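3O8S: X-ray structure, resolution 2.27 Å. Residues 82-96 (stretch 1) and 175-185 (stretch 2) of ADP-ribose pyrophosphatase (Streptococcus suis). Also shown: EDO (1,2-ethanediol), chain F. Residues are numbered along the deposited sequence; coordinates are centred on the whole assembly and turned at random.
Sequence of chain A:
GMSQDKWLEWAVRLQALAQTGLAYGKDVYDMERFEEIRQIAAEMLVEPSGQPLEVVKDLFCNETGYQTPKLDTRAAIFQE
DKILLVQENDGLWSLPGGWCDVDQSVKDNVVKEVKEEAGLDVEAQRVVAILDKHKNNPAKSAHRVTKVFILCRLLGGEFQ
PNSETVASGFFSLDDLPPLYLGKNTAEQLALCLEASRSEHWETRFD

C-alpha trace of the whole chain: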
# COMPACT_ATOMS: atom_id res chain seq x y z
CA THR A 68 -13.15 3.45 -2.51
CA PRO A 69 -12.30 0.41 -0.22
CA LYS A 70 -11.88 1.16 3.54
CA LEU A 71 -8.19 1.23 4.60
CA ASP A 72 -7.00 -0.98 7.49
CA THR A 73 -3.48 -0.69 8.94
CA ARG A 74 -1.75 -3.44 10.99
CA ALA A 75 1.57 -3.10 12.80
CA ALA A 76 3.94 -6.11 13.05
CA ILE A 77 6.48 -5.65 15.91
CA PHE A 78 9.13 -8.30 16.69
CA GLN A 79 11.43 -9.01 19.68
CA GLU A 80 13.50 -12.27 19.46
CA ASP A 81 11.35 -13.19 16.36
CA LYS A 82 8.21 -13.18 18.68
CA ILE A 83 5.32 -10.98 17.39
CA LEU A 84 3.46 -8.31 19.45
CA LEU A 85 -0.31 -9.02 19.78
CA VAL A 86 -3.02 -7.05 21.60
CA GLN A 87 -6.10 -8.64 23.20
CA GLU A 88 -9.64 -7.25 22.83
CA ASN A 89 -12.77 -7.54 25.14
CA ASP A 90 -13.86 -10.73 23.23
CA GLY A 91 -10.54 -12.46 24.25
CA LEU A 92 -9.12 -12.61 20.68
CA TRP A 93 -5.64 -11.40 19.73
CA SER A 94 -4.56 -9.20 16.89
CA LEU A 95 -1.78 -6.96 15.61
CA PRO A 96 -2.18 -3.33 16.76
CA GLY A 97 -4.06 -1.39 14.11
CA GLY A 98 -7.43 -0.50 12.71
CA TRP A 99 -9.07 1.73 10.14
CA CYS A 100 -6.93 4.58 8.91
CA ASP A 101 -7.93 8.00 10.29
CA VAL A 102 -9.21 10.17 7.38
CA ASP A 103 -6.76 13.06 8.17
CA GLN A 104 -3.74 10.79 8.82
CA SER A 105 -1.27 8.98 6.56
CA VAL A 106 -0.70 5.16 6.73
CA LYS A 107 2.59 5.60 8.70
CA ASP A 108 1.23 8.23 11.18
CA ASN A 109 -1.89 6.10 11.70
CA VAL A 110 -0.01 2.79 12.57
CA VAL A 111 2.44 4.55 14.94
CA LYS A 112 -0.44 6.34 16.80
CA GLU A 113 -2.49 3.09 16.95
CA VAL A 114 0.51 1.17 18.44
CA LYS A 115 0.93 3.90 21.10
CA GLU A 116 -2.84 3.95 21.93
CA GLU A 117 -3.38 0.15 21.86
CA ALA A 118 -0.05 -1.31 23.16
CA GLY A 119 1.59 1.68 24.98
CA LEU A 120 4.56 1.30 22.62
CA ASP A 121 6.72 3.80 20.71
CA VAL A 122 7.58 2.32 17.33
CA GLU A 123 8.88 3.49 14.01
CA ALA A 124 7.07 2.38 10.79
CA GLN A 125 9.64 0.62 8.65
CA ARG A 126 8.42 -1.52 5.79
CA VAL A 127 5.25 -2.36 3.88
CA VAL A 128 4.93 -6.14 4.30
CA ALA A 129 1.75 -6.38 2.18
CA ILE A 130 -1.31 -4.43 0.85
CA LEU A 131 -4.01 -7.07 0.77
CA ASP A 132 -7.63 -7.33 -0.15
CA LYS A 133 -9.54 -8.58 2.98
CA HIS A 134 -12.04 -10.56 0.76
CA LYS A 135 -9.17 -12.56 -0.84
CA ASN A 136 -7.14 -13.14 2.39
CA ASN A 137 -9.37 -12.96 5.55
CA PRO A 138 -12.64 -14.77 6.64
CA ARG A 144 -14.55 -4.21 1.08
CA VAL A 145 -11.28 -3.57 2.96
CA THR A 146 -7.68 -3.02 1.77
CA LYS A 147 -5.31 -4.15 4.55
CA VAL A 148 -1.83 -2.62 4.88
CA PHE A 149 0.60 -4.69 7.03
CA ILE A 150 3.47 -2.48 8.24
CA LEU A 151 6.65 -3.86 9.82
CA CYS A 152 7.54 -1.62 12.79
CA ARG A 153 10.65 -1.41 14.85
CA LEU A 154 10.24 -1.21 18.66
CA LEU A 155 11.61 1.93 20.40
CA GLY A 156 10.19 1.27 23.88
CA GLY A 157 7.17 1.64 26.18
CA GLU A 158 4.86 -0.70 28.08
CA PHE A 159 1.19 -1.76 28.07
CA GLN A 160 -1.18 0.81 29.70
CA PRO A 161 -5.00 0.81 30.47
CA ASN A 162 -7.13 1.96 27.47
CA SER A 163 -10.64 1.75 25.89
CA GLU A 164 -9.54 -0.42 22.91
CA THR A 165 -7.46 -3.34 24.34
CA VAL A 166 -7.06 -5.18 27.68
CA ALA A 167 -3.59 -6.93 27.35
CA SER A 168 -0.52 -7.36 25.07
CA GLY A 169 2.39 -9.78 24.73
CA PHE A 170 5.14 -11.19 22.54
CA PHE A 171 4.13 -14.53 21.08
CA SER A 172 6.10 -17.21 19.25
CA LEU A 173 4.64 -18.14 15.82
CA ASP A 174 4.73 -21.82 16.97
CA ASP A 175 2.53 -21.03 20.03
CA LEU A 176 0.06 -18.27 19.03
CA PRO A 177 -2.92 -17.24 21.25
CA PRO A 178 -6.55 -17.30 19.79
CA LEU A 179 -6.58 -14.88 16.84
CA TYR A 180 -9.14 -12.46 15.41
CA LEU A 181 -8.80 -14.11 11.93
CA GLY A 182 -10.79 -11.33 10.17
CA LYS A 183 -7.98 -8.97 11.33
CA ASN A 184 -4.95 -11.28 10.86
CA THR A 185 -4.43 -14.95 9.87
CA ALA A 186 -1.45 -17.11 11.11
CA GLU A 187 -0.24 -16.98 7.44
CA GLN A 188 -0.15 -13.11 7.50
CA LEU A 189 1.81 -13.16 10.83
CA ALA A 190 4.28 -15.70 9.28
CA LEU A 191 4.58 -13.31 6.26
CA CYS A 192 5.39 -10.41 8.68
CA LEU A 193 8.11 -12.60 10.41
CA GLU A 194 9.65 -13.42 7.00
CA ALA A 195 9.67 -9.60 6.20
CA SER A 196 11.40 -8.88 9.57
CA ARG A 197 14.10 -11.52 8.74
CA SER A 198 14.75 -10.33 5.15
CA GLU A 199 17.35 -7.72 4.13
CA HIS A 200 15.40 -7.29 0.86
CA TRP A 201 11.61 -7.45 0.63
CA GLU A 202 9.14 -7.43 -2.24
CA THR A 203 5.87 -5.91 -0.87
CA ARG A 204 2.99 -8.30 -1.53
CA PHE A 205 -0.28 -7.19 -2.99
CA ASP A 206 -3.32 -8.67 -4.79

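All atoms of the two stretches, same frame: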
# COMPACT_ATOMS: atom_id res chain seq x y z
N LYS A 82 9.55 -13.03 18.09
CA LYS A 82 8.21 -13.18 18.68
C LYS A 82 7.40 -11.94 18.27
O LYS A 82 7.94 -10.84 18.29
CB LYS A 82 8.26 -13.33 20.20
CG LYS A 82 8.81 -14.66 20.69
CD LYS A 82 8.80 -14.69 22.21
CE LYS A 82 9.30 -16.00 22.78
NZ LYS A 82 8.90 -16.15 24.21
N ILE A 83 6.11 -12.12 17.88
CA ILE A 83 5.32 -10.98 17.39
C ILE A 83 4.48 -10.32 18.51
O ILE A 83 3.94 -11.02 19.36
CB ILE A 83 4.44 -11.39 16.18
CG1 ILE A 83 4.00 -10.15 15.35
CG2 ILE A 83 3.23 -12.33 16.61
CD1 ILE A 83 3.62 -10.43 13.89
N LEU A 84 4.33 -8.97 18.47
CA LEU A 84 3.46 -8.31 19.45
C LEU A 84 1.97 -8.40 19.04
O LEU A 84 1.57 -7.99 17.94
CB LEU A 84 3.84 -6.84 19.72
CG LEU A 84 2.87 -6.19 20.74
CD1 LEU A 84 3.40 -6.19 22.17
CD2 LEU A 84 2.33 -4.90 20.25
N LEU A 85 1.14 -8.90 19.96
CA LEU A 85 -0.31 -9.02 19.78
C LEU A 85 -1.02 -8.34 20.92
O LEU A 85 -0.51 -8.32 22.04
CB LEU A 85 -0.78 -10.49 19.65
CG LEU A 85 -0.18 -11.29 18.48
CD1 LEU A 85 -0.40 -12.76 18.67
CD2 LEU A 85 -0.69 -10.82 17.12
N VAL A 86 -2.18 -7.73 20.62
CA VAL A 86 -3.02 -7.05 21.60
C VAL A 86 -4.34 -7.81 21.71
O VAL A 86 -4.85 -8.32 20.70
CB VAL A 86 -3.22 -5.54 21.33
CG1 VAL A 86 -1.93 -4.76 21.62
CG2 VAL A 86 -3.73 -5.26 19.92
N GLN A 87 -4.86 -7.92 22.93
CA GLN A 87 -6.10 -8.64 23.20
C GLN A 87 -7.26 -7.68 23.37
O GLN A 87 -7.13 -6.67 24.07
CB GLN A 87 -5.95 -9.51 24.46
CG GLN A 87 -7.05 -10.54 24.64
CD GLN A 87 -6.95 -11.25 25.96
OE1 GLN A 87 -6.56 -10.67 26.98
NE2 GLN A 87 -7.32 -12.52 25.98
N GLU A 88 -8.41 -8.03 22.77
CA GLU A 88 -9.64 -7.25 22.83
C GLU A 88 -10.63 -7.87 23.83
O GLU A 88 -10.41 -9.00 24.27
CB GLU A 88 -10.25 -7.13 21.44
CG GLU A 88 -9.55 -6.10 20.58
CD GLU A 88 -10.04 -6.07 19.15
OE1 GLU A 88 -9.73 -7.02 18.39
OE2 GLU A 88 -10.72 -5.09 18.78
N ASN A 89 -11.72 -7.12 24.17
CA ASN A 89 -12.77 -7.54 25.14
C ASN A 89 -13.28 -8.97 24.91
O ASN A 89 -13.53 -9.68 25.89
CB ASN A 89 -13.96 -6.57 25.11
CG ASN A 89 -13.71 -5.20 25.71
OD1 ASN A 89 -12.68 -4.94 26.34
ND2 ASN A 89 -14.67 -4.30 25.54
N ASP A 90 -13.41 -9.40 23.64
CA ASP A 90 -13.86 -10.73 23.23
C ASP A 90 -12.80 -11.86 23.45
O ASP A 90 -13.07 -13.02 23.13
CB ASP A 90 -14.29 -10.70 21.76
CG ASP A 90 -13.31 -10.03 20.82
OD1 ASP A 90 -13.16 -8.79 20.90
OD2 ASP A 90 -12.74 -10.73 19.96
N GLY A 91 -11.63 -11.52 23.98
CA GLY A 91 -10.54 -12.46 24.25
C GLY A 91 -9.67 -12.88 23.08
O GLY A 91 -8.81 -13.75 23.23
N LEU A 92 -9.91 -12.31 21.88
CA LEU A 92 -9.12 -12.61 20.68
C LEU A 92 -7.95 -11.65 20.55
O LEU A 92 -8.00 -10.52 21.06
CB LEU A 92 -9.97 -12.61 19.40
CG LEU A 92 -11.13 -13.64 19.33
CD1 LEU A 92 -11.96 -13.39 18.11
CD2 LEU A 92 -10.62 -15.08 19.34
N TRP A 93 -6.89 -12.12 19.88
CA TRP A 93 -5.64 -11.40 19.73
C TRP A 93 -5.39 -10.94 18.31
O TRP A 93 -5.72 -11.63 17.33
CB TRP A 93 -4.48 -12.26 20.22
CG TRP A 93 -4.58 -12.59 21.69
CD1 TRP A 93 -5.41 -13.51 22.26
CD2 TRP A 93 -3.83 -12.00 22.76
NE1 TRP A 93 -5.21 -13.54 23.62
CE2 TRP A 93 -4.23 -12.64 23.95
CE3 TRP A 93 -2.82 -11.02 22.82
CZ2 TRP A 93 -3.70 -12.29 25.20
CZ3 TRP A 93 -2.29 -10.68 24.05
CH2 TRP A 93 -2.73 -11.31 25.23
N SER A 94 -4.83 -9.74 18.20
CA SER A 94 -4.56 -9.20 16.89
C SER A 94 -3.36 -8.24 16.92
O SER A 94 -2.93 -7.80 17.99
CB SER A 94 -5.80 -8.49 16.33
OG SER A 94 -6.22 -7.39 17.12
N LEU A 95 -2.83 -7.95 15.76
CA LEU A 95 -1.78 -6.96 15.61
C LEU A 95 -2.38 -5.60 15.92
O LEU A 95 -3.54 -5.36 15.53
CB LEU A 95 -1.25 -6.95 14.16
CG LEU A 95 -0.56 -8.18 13.62
CD1 LEU A 95 -0.24 -7.99 12.14
CD2 LEU A 95 0.70 -8.46 14.39
N PRO A 96 -1.63 -4.67 16.55
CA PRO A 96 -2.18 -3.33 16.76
C PRO A 96 -2.54 -2.73 15.40
O PRO A 96 -1.88 -3.01 14.39
CB PRO A 96 -1.04 -2.56 17.45
CG PRO A 96 -0.23 -3.63 18.09
CD PRO A 96 -0.27 -4.79 17.12
N ASP A 175 3.46 -20.96 18.90
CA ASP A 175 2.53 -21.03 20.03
C ASP A 175 1.72 -19.71 20.13
O ASP A 175 1.85 -18.94 21.08
CB ASP A 175 3.29 -21.36 21.33
CG ASP A 175 2.43 -21.57 22.55
OD1 ASP A 175 1.32 -22.13 22.42
OD2 ASP A 175 2.86 -21.16 23.65
N LEU A 176 0.88 -19.47 19.11
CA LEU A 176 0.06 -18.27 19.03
C LEU A 176 -1.20 -18.36 19.93
O LEU A 176 -1.74 -19.46 20.14
CB LEU A 176 -0.35 -18.02 17.57
CG LEU A 176 0.75 -17.54 16.61
CD1 LEU A 176 0.34 -17.72 15.15
CD2 LEU A 176 1.16 -16.10 16.90
N PRO A 177 -1.69 -17.21 20.45
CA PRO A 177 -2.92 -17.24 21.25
C PRO A 177 -4.15 -17.23 20.31
O PRO A 177 -3.92 -17.16 19.08
CB PRO A 177 -2.80 -15.96 22.09
CG PRO A 177 -2.03 -15.02 21.22
CD PRO A 177 -1.18 -15.83 20.29
N PRO A 178 -5.43 -17.31 20.77
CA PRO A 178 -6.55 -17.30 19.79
C PRO A 178 -6.59 -15.98 19.03
O PRO A 178 -6.52 -14.91 19.63
CB PRO A 178 -7.81 -17.54 20.64
CG PRO A 178 -7.40 -17.35 22.05
CD PRO A 178 -5.91 -17.43 22.16
N LEU A 179 -6.65 -16.05 17.70
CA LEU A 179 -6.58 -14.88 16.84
C LEU A 179 -7.90 -14.40 16.30
O LEU A 179 -8.78 -15.20 16.00
CB LEU A 179 -5.66 -15.16 15.63
CG LEU A 179 -4.15 -15.34 15.85
CD1 LEU A 179 -3.51 -15.85 14.56
CD2 LEU A 179 -3.47 -14.03 16.25
N TYR A 180 -8.01 -13.08 16.08
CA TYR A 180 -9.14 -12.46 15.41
C TYR A 180 -8.76 -12.59 13.92
O TYR A 180 -7.99 -11.77 13.40
CB TYR A 180 -9.32 -10.99 15.90
CG TYR A 180 -10.64 -10.31 15.56
CD1 TYR A 180 -11.20 -10.43 14.29
CD2 TYR A 180 -11.25 -9.45 16.47
CE1 TYR A 180 -12.38 -9.75 13.95
CE2 TYR A 180 -12.41 -8.75 16.13
CZ TYR A 180 -12.96 -8.89 14.87
OH TYR A 180 -14.10 -8.20 14.54
N LEU A 181 -9.17 -13.72 13.30
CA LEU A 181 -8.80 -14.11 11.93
C LEU A 181 -9.21 -13.09 10.86
O LEU A 181 -8.45 -12.91 9.90
CB LEU A 181 -9.31 -15.52 11.58
CG LEU A 181 -8.72 -16.66 12.45
CD1 LEU A 181 -9.48 -17.95 12.26
CD2 LEU A 181 -7.20 -16.84 12.21
N GLY A 182 -10.33 -12.40 11.06
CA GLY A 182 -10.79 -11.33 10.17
C GLY A 182 -9.79 -10.17 10.12
O GLY A 182 -9.70 -9.46 9.11
N LYS A 183 -9.00 -10.00 11.20
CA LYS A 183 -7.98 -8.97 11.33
C LYS A 183 -6.61 -9.47 10.87
O LYS A 183 -5.92 -8.75 10.16
CB LYS A 183 -7.90 -8.45 12.78
CG LYS A 183 -9.06 -7.54 13.10
CD LYS A 183 -9.02 -7.03 14.51
CE LYS A 183 -10.16 -6.07 14.69
NZ LYS A 183 -10.26 -5.61 16.08
N ASN A 184 -6.23 -10.70 11.25
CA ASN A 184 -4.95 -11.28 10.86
C ASN A 184 -4.95 -12.80 10.97
O ASN A 184 -5.28 -13.33 12.03
CB ASN A 184 -3.78 -10.68 11.70
CG ASN A 184 -4.14 -10.41 13.15
OD1 ASN A 184 -4.15 -9.26 13.59
ND2 ASN A 184 -4.51 -11.43 13.92
N THR A 185 -4.57 -13.49 9.89
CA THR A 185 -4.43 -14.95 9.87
C THR A 185 -3.01 -15.31 10.36
O THR A 185 -2.12 -14.44 10.38
CB THR A 185 -4.66 -15.50 8.45
OG1 THR A 185 -3.69 -14.90 7.58
CG2 THR A 185 -6.08 -15.23 7.91
C1 EDO F . -7.47 -3.58 18.57
O1 EDO F . -8.34 -2.54 18.10
C2 EDO F . -6.58 -4.04 17.43
O2 EDO F . -7.23 -5.07 16.68

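Residues 82-96 form a hairpin-like unit closed by a type I turn from Glu88 to Gly91, and residues 175-185 run along its Trp93 side. Within the hairpin, Val86 and Ser94 satisfy each other's backbone: Val86 N donates to Ser94 O (2.7 Å) and Ser94 N to Val86 O (2.9 Å). Trp93, just before Ser94, instead turns its N and O to the second stretch. There a single bridge pairs it with Leu179: Trp93 N donates to Pro178 O (2.8 Å), and Trp93 O accepts from Tyr180 N (3.0 Å), with Leu179 CA adding a CA-H...O contact to the same Trp93 O (3.4 Å). Beyond the bridge a side chain replaces the backbone as acceptor: Leu95 N donates to Asn184 OD1 (2.9 Å, N-H...O 167°). Tyr180 O, in turn, accepts from both Lys183 N and Asn184 N (each 3.0 Å), and both side chains point toward the hairpin. Extended Lys183 reaches Glu88 in a salt bridge, NZ to OE1 2.8 Å; its NZ also donates to O2 of the ethanediol (3.1 Å), which hydrogen-bonds Ser94 OG (2.6 Å). Pro177 covers one face of the Trp93 indole, its CB 3.7 Å from the five-membered-ring centroid of Trp93, while Leu85 CD1 meets Pro177 CD (3.6 Å) and the ends of Leu176 and Leu179.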